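Local coordinates for protein galactose mutarotase related enzyme (Lactobacillus acidophilus, PDB 3DCD) that probably binds carbohydrate and may act as an isomerase of the aldose 1-epimerase (galactose mutarotase) family, though its own activity is not established, at residues R171-L174 / L179-N182; N214-R219 / V250-W255. All coordinates share one frame; numbering follows the deposited sequence.

Contact 1: R171-L174 / L179-N182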
ATOM      1  N   ARG A 171      16.941  -3.221   5.944  1.00 17.08           N
ATOM      2  CA  ARG A 171      16.396  -2.121   5.135  1.00 17.70           C
ATOM      3  C   ARG A 171      17.032  -2.160   3.757  1.00 17.43           C
ATOM      4  O   ARG A 171      18.253  -2.347   3.638  1.00 17.72           O
ATOM      5  CB  ARG A 171      16.720  -0.757   5.764  1.00 18.43           C
ATOM      6  CG  ARG A 171      16.137   0.436   4.979  1.00 19.96           C
ATOM      7  CD  ARG A 171      16.763   1.746   5.417  1.00 24.01           C
ATOM      8  NE  ARG A 171      16.580   2.795   4.403  1.00 26.95           N
ATOM      9  CZ  ARG A 171      16.902   4.066   4.603  1.00 27.95           C
ATOM     10  NH1 ARG A 171      17.426   4.439   5.766  1.00 29.57           N
ATOM     11  NH2 ARG A 171      16.697   4.962   3.654  1.00 28.82           N
ATOM     12  N   ILE A 172      16.220  -1.956   2.721  1.00 17.51           N
ATOM     13  CA  ILE A 172      16.730  -1.824   1.363  1.00 17.12           C
ATOM     14  C   ILE A 172      16.655  -0.363   0.959  1.00 17.83           C
ATOM     15  O   ILE A 172      15.551   0.142   0.713  1.00 17.09           O
ATOM     16  CB  ILE A 172      15.926  -2.660   0.347  1.00 17.25           C
ATOM     17  CG1 ILE A 172      15.731  -4.106   0.856  1.00 16.43           C
ATOM     18  CG2 ILE A 172      16.616  -2.614  -1.065  1.00 16.96           C
ATOM     19  CD1 ILE A 172      14.758  -4.951   0.014  1.00 17.88           C
ATOM     20  N   PRO A 173      17.809   0.323   0.871  1.00 18.05           N
ATOM     21  CA  PRO A 173      17.700   1.744   0.564  1.00 18.92           C
ATOM     22  C   PRO A 173      17.363   1.983  -0.903  1.00 19.30           C
ATOM     23  O   PRO A 173      17.704   1.159  -1.766  1.00 18.07           O
ATOM     24  CB  PRO A 173      19.099   2.309   0.896  1.00 18.64           C
ATOM     25  CG  PRO A 173      19.932   1.176   1.315  1.00 19.71           C
ATOM     26  CD  PRO A 173      19.208  -0.108   1.017  1.00 18.57           C
ATOM     27  N   LEU A 174      16.691   3.100  -1.178  1.00 20.02           N
ATOM     28  CA  LEU A 174      16.402   3.494  -2.558  1.00 21.03           C
ATOM     29  C   LEU A 174      17.402   4.533  -3.027  1.00 21.98           C
ATOM     30  O   LEU A 174      17.762   5.427  -2.269  1.00 22.70           O
ATOM     31  CB  LEU A 174      14.987   4.073  -2.678  1.00 20.82           C
ATOM     32  CG  LEU A 174      13.789   3.131  -2.720  1.00 21.11           C
ATOM     33  CD1 LEU A 174      12.520   3.880  -2.360  1.00 19.95           C
ATOM     34  CD2 LEU A 174      13.651   2.484  -4.088  1.00 18.86           C
ATOM     35  N   LEU A 179      16.365  -0.077  -6.272  1.00 18.07           N
ATOM     36  CA  LEU A 179      16.968  -0.648  -5.043  1.00 18.01           C
ATOM     37  C   LEU A 179      18.504  -0.575  -5.070  1.00 18.32           C
ATOM     38  O   LEU A 179      19.165  -1.156  -5.949  1.00 18.83           O
ATOM     39  CB  LEU A 179      16.490  -2.090  -4.778  1.00 17.66           C
ATOM     40  CG  LEU A 179      14.991  -2.444  -4.879  1.00 17.70           C
ATOM     41  CD1 LEU A 179      14.759  -3.907  -4.483  1.00 17.42           C
ATOM     42  CD2 LEU A 179      14.130  -1.530  -4.007  1.00 17.73           C
ATOM     43  N   ASP A 180      19.059   0.143  -4.099  1.00 18.48           N
ATOM     44  CA  ASP A 180      20.489   0.264  -3.896  1.00 19.01           C
ATOM     45  C   ASP A 180      20.943  -1.023  -3.173  1.00 19.34           C
ATOM     46  O   ASP A 180      21.304  -1.029  -1.982  1.00 19.25           O
ATOM     47  CB  ASP A 180      20.773   1.546  -3.095  1.00 19.43           C
ATOM     48  CG  ASP A 180      22.238   1.834  -2.922  1.00 21.60           C
ATOM     49  OD1 ASP A 180      23.076   1.295  -3.676  1.00 22.98           O
ATOM     50  OD2 ASP A 180      22.552   2.618  -2.009  1.00 24.40           O
ATOM     51  N   TRP A 181      20.908  -2.119  -3.923  1.00 19.13           N
ATOM     52  CA  TRP A 181      20.973  -3.453  -3.352  1.00 19.26           C
ATOM     53  C   TRP A 181      22.163  -3.664  -2.421  1.00 19.39           C
ATOM     54  O   TRP A 181      22.009  -4.222  -1.330  1.00 18.80           O
ATOM     55  CB  TRP A 181      20.950  -4.529  -4.447  1.00 19.56           C
ATOM     56  CG  TRP A 181      20.736  -5.877  -3.833  1.00 20.03           C
ATOM     57  CD1 TRP A 181      21.693  -6.804  -3.541  1.00 19.76           C
ATOM     58  CD2 TRP A 181      19.492  -6.413  -3.364  1.00 19.95           C
ATOM     59  NE1 TRP A 181      21.119  -7.894  -2.916  1.00 21.48           N
ATOM     60  CE2 TRP A 181      19.765  -7.684  -2.817  1.00 20.20           C
ATOM     61  CE3 TRP A 181      18.166  -5.948  -3.372  1.00 19.67           C
ATOM     62  CZ2 TRP A 181      18.763  -8.499  -2.284  1.00 20.74           C
ATOM     63  CZ3 TRP A 181      17.174  -6.757  -2.842  1.00 19.98           C
ATOM     64  CH2 TRP A 181      17.480  -8.018  -2.298  1.00 20.77           C
ATOM     65  N   ASN A 182      23.337  -3.207  -2.832  1.00 19.28           N
ATOM     66  CA  ASN A 182      24.543  -3.514  -2.052  1.00 20.64           C
ATOM     67  C   ASN A 182      24.660  -2.769  -0.737  1.00 20.19           C
ATOM     68  O   ASN A 182      25.557  -3.048   0.067  1.00 19.71           O
ATOM     69  CB  ASN A 182      25.809  -3.347  -2.893  1.00 20.84           C
ATOM     70  CG  ASN A 182      26.031  -4.520  -3.851  1.00 25.02           C
ATOM     71  OD1 ASN A 182      26.662  -4.359  -4.910  1.00 29.63           O
ATOM     72  ND2 ASN A 182      25.530  -5.705  -3.486  1.00 26.18           N
TER

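Contact 2: N214-R219 / V250-W255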
ATOM      1  N   ASN A 214       3.629  -9.858  11.232  1.00 23.09           N
ATOM      2  CA  ASN A 214       4.148  -8.504  11.269  1.00 20.26           C
ATOM      3  C   ASN A 214       3.039  -7.479  11.374  1.00 19.56           C
ATOM      4  O   ASN A 214       2.002  -7.557  10.681  1.00 18.32           O
ATOM      5  CB  ASN A 214       5.051  -8.198  10.072  1.00 19.27           C
ATOM      6  CG  ASN A 214       6.191  -9.182   9.959  1.00 18.87           C
ATOM      7  OD1 ASN A 214       6.227 -10.011   9.045  1.00 19.89           O
ATOM      8  ND2 ASN A 214       7.117  -9.108  10.891  1.00 15.01           N
ATOM      9  N   LYS A 215       3.266  -6.528  12.265  1.00 19.05           N
ATOM     10  CA  LYS A 215       2.337  -5.430  12.452  1.00 20.31           C
ATOM     11  C   LYS A 215       3.133  -4.150  12.589  1.00 19.59           C
ATOM     12  O   LYS A 215       4.111  -4.100  13.330  1.00 20.54           O
ATOM     13  CB  LYS A 215       1.481  -5.650  13.700  1.00 20.73           C
ATOM     14  CG  LYS A 215       0.853  -7.032  13.734  1.00 25.75           C
ATOM     15  CD  LYS A 215       0.444  -7.472  15.151  1.00 32.12           C
ATOM     16  CE  LYS A 215       1.628  -7.909  16.074  1.00 36.48           C
ATOM     17  NZ  LYS A 215       2.192  -9.288  15.817  1.00 37.32           N
ATOM     18  N   VAL A 216       2.706  -3.118  11.887  1.00 18.53           N
ATOM     19  CA  VAL A 216       3.326  -1.806  12.010  1.00 17.74           C
ATOM     20  C   VAL A 216       2.326  -0.894  12.750  1.00 18.58           C
ATOM     21  O   VAL A 216       1.189  -0.743  12.294  1.00 17.67           O
ATOM     22  CB  VAL A 216       3.678  -1.207  10.621  1.00 17.78           C
ATOM     23  CG1 VAL A 216       4.389   0.150  10.781  1.00 16.84           C
ATOM     24  CG2 VAL A 216       4.546  -2.197   9.786  1.00 16.24           C
ATOM     25  N   SER A 217       2.737  -0.319  13.886  1.00 18.42           N
ATOM     26  CA  SER A 217       1.848   0.553  14.663  1.00 19.65           C
ATOM     27  C   SER A 217       2.284   1.984  14.508  1.00 19.61           C
ATOM     28  O   SER A 217       3.439   2.314  14.771  1.00 20.65           O
ATOM     29  CB  SER A 217       1.895   0.252  16.173  1.00 19.79           C
ATOM     30  OG  SER A 217       1.462  -1.055  16.458  1.00 25.37           O
ATOM     31  N   LEU A 218       1.340   2.823  14.135  1.00 18.36           N
ATOM     32  CA  LEU A 218       1.549   4.249  14.090  1.00 17.92           C
ATOM     33  C   LEU A 218       0.830   4.896  15.278  1.00 17.87           C
ATOM     34  O   LEU A 218      -0.386   4.753  15.434  1.00 15.60           O
ATOM     35  CB  LEU A 218       1.054   4.778  12.747  1.00 17.62           C
ATOM     36  CG  LEU A 218       0.880   6.280  12.610  1.00 18.27           C
ATOM     37  CD1 LEU A 218       2.254   6.942  12.567  1.00 18.52           C
ATOM     38  CD2 LEU A 218       0.087   6.511  11.314  1.00 17.02           C
ATOM     39  N   ARG A 219       1.615   5.558  16.129  1.00 17.69           N
ATOM     40  CA  ARG A 219       1.148   6.067  17.416  1.00 19.49           C
ATOM     41  C   ARG A 219       1.778   7.410  17.792  1.00 19.13           C
ATOM     42  O   ARG A 219       2.659   7.914  17.097  1.00 18.78           O
ATOM     43  CB  ARG A 219       1.505   5.061  18.513  1.00 20.31           C
ATOM     44  CG  ARG A 219       0.607   3.834  18.496  1.00 24.70           C
ATOM     45  CD  ARG A 219       1.349   2.595  18.895  1.00 29.89           C
ATOM     46  NE  ARG A 219       1.693   2.636  20.302  1.00 34.87           N
ATOM     47  CZ  ARG A 219       0.866   2.312  21.288  1.00 39.05           C
ATOM     48  NH1 ARG A 219      -0.376   1.914  21.016  1.00 41.06           N
ATOM     49  NH2 ARG A 219       1.285   2.381  22.554  1.00 39.43           N
ATOM     50  N   VAL A 250       1.680   9.903   6.773  1.00 14.57           N
ATOM     51  CA  VAL A 250       2.689   8.899   6.462  1.00 14.00           C
ATOM     52  C   VAL A 250       1.966   7.745   5.790  1.00 14.55           C
ATOM     53  O   VAL A 250       0.807   7.461   6.137  1.00 13.74           O
ATOM     54  CB  VAL A 250       3.464   8.453   7.741  1.00 14.66           C
ATOM     55  CG1 VAL A 250       2.576   7.628   8.700  1.00 14.75           C
ATOM     56  CG2 VAL A 250       4.763   7.675   7.355  1.00 15.44           C
ATOM     57  N   CYS A 251       2.629   7.087   4.836  1.00 14.34           N
ATOM     58  CA  CYS A 251       2.074   5.870   4.245  1.00 15.34           C
ATOM     59  C   CYS A 251       2.798   4.649   4.803  1.00 15.15           C
ATOM     60  O   CYS A 251       4.027   4.668   5.003  1.00 15.46           O
ATOM     61  CB  CYS A 251       2.242   5.864   2.714  1.00 15.80           C
ATOM     62  SG  CYS A 251       1.393   7.190   1.824  1.00 16.33           S
ATOM     63  N   ILE A 252       2.029   3.591   5.041  1.00 15.58           N
ATOM     64  CA  ILE A 252       2.560   2.270   5.444  1.00 15.39           C
ATOM     65  C   ILE A 252       2.076   1.337   4.354  1.00 15.81           C
ATOM     66  O   ILE A 252       0.870   1.138   4.189  1.00 16.13           O
ATOM     67  CB  ILE A 252       2.033   1.849   6.836  1.00 15.69           C
ATOM     68  CG1 ILE A 252       2.473   2.882   7.888  1.00 15.91           C
ATOM     69  CG2 ILE A 252       2.514   0.419   7.195  1.00 14.85           C
ATOM     70  CD1 ILE A 252       1.871   2.679   9.279  1.00 16.29           C
ATOM     71  N   GLU A 253       3.017   0.814   3.568  1.00 15.81           N
ATOM     72  CA  GLU A 253       2.703   0.152   2.302  1.00 16.34           C
ATOM     73  C   GLU A 253       3.107  -1.344   2.291  1.00 15.83           C
ATOM     74  O   GLU A 253       4.266  -1.661   2.021  1.00 15.46           O
ATOM     75  CB  GLU A 253       3.428   0.859   1.151  1.00 15.66           C
ATOM     76  CG  GLU A 253       3.412   2.404   1.184  1.00 16.11           C
ATOM     77  CD  GLU A 253       4.341   3.019   0.132  1.00 18.42           C
ATOM     78  OE1 GLU A 253       4.570   2.396  -0.938  1.00 19.32           O
ATOM     79  OE2 GLU A 253       4.815   4.151   0.357  1.00 19.99           O
ATOM     80  N   PRO A 254       2.153  -2.257   2.545  1.00 15.60           N
ATOM     81  CA  PRO A 254       2.494  -3.693   2.450  1.00 15.08           C
ATOM     82  C   PRO A 254       2.623  -4.088   0.983  1.00 14.40           C
ATOM     83  O   PRO A 254       1.752  -3.769   0.176  1.00 13.67           O
ATOM     84  CB  PRO A 254       1.282  -4.391   3.115  1.00 15.08           C
ATOM     85  CG  PRO A 254       0.518  -3.270   3.839  1.00 16.31           C
ATOM     86  CD  PRO A 254       0.753  -2.066   2.939  1.00 15.73           C
ATOM     87  N   TRP A 255       3.718  -4.762   0.643  1.00 15.12           N
ATOM     88  CA  TRP A 255       4.086  -5.028  -0.733  1.00 15.22           C
ATOM     89  C   TRP A 255       4.337  -6.511  -0.957  1.00 15.75           C
ATOM     90  O   TRP A 255       5.090  -7.136  -0.197  1.00 15.94           O
ATOM     91  CB  TRP A 255       5.406  -4.325  -1.087  1.00 15.42           C
ATOM     92  CG  TRP A 255       5.411  -2.817  -1.180  1.00 15.69           C
ATOM     93  CD1 TRP A 255       4.340  -1.962  -1.312  1.00 17.53           C
ATOM     94  CD2 TRP A 255       6.586  -2.004  -1.209  1.00 15.62           C
ATOM     95  NE1 TRP A 255       4.799  -0.637  -1.400  1.00 16.66           N
ATOM     96  CE2 TRP A 255       6.171  -0.651  -1.331  1.00 16.53           C
ATOM     97  CE3 TRP A 255       7.966  -2.298  -1.142  1.00 16.62           C
ATOM     98  CZ2 TRP A 255       7.086   0.410  -1.375  1.00 15.60           C
ATOM     99  CZ3 TRP A 255       8.876  -1.235  -1.189  1.00 17.34           C
ATOM    100  CH2 TRP A 255       8.428   0.101  -1.312  1.00 16.77           C
TER

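Contact 1: R171-L174 / L179-N182
I172 and L179 carry the apolar half of this contact. The CG2 methyl of I172 lies 3.8 Å from L179 CB and within about 4.2 Å of the leucine's CG, CD1 and CD2, so one methyl meets CB and the branch, the two side chains crossing at a slant. This methyl stands anti to the backbone N of I172, with CG1 beside that N (chi1 -48°), which turns it toward L179. The longer branch ends near the indole, its CD1 being 4.2 Å from W181 CZ3, an oblique approach to the ring. L174 points its CB away from the partner segment, yet its CD2 returns to meet L179 CD2 at 4.0 Å; L179 CD2 therefore sits between two methyls, I172 CG2 and L174 CD2. Cutting L179 back to an alanine keeps the CB contact but removes the branch, and would probably leave L174 CD2 without its partner and open a gap beside I172 CG2.

The polar half is one backbone bond, D180 N to P173 O at 2.9 Å, with an N-H...O angle of 157° and the donor tilted 19° from the carbonyl plane. D180 CB adds a close approach to the same oxygen, 3.4 Å from P173 O, while CD of the proline ring lies 3.8 Å from D180 O. D180 is the centre of an inverse gamma turn, and its OD2 is hydrogen-bonded to N183.

L174 and L179 form a non-hydrogen-bonded antiparallel pair, joining strand 169-175 to the short strand 178-179 at the edge of a small three-stranded sheet whose other outer strand is 185-187. Strand 205-208 meets the side chains of I172 and L174, and the W181 ring makes a cation-pi contact with R261 and an edge-to-face one with Y272.

Contact 2: N214-R219 / V250-W255
V250 meets L218 at the first step of strand 250-255. The two side chains reach toward each other tip to tip, and V250 CG1 is nearly equidistant from both leucine methyls, 3.8 Å from L218 CD2 and 3.9 Å from L218 CD1. The valine methyl is therefore set against the fork of the leucine. It gets there because CG1 occupies the position between the backbone N and the carbonyl carbon (chi1 70°).

C251 turns its CB away from strand 214-219, and its side chain packs instead on H143 and W240. I252 comes back to the interface and is its central residue, touching two residues of the other strand with two branches. Its CG2 lies 4.0 Å from V216 CB, while CD1 approaches V216 CG1 at 3.9 Å and L218 CB at 4.1 Å. I252 and V216 slide past each other in opposite directions, so they overlap along their flanks. With CG1 beside the backbone N (chi1 -60°) and the chain extended beyond it, the terminal methyl is brought against both V216 and L218.

E253 and W255 make no contact with 214-219 and interact with each other. W255 NE1 gives a weak hydrogen bond to E253 OE1, and E253 O lies above one face of the indole, offset toward its rim.

The strand axes run nearly antiparallel, at 173°, yet come no closer than 9.5 Å. That spacing, with aliphatic side chains meeting across the gap in place of backbone bonds, identifies packing between sheets. Strand 214-220 pairs with 226-232 and 159-164, whereas 249-256 pairs with 136-147 and 236-240, and F146 touches both L218 and I252. The arrangement is the apolar interior of the beta-sandwich characteristic of the galactose mutarotase fold.

Overall arrangement
The two contacts differ in depth and in the way strands meet. The centre of contact 2 lies about 9 Å from the centre of the chain, and all four of its touching residues are buried; that of contact 1 lies about 19 Å from it, and the contact is only partly buried. Their centres are about 19 Å apart, and their nearest atoms, about 6 Å apart, do not touch. Contact 1 joins neighbouring pieces of chain within a small sheet, and a single backbone bond accompanies its apolar patch. Contact 2 joins two different large sheets through aliphatic side chains alone. Strand 205-208 provides an indirect link: it meets residues of contact 1 and pairs with 236-240, the neighbour of strand 249-256.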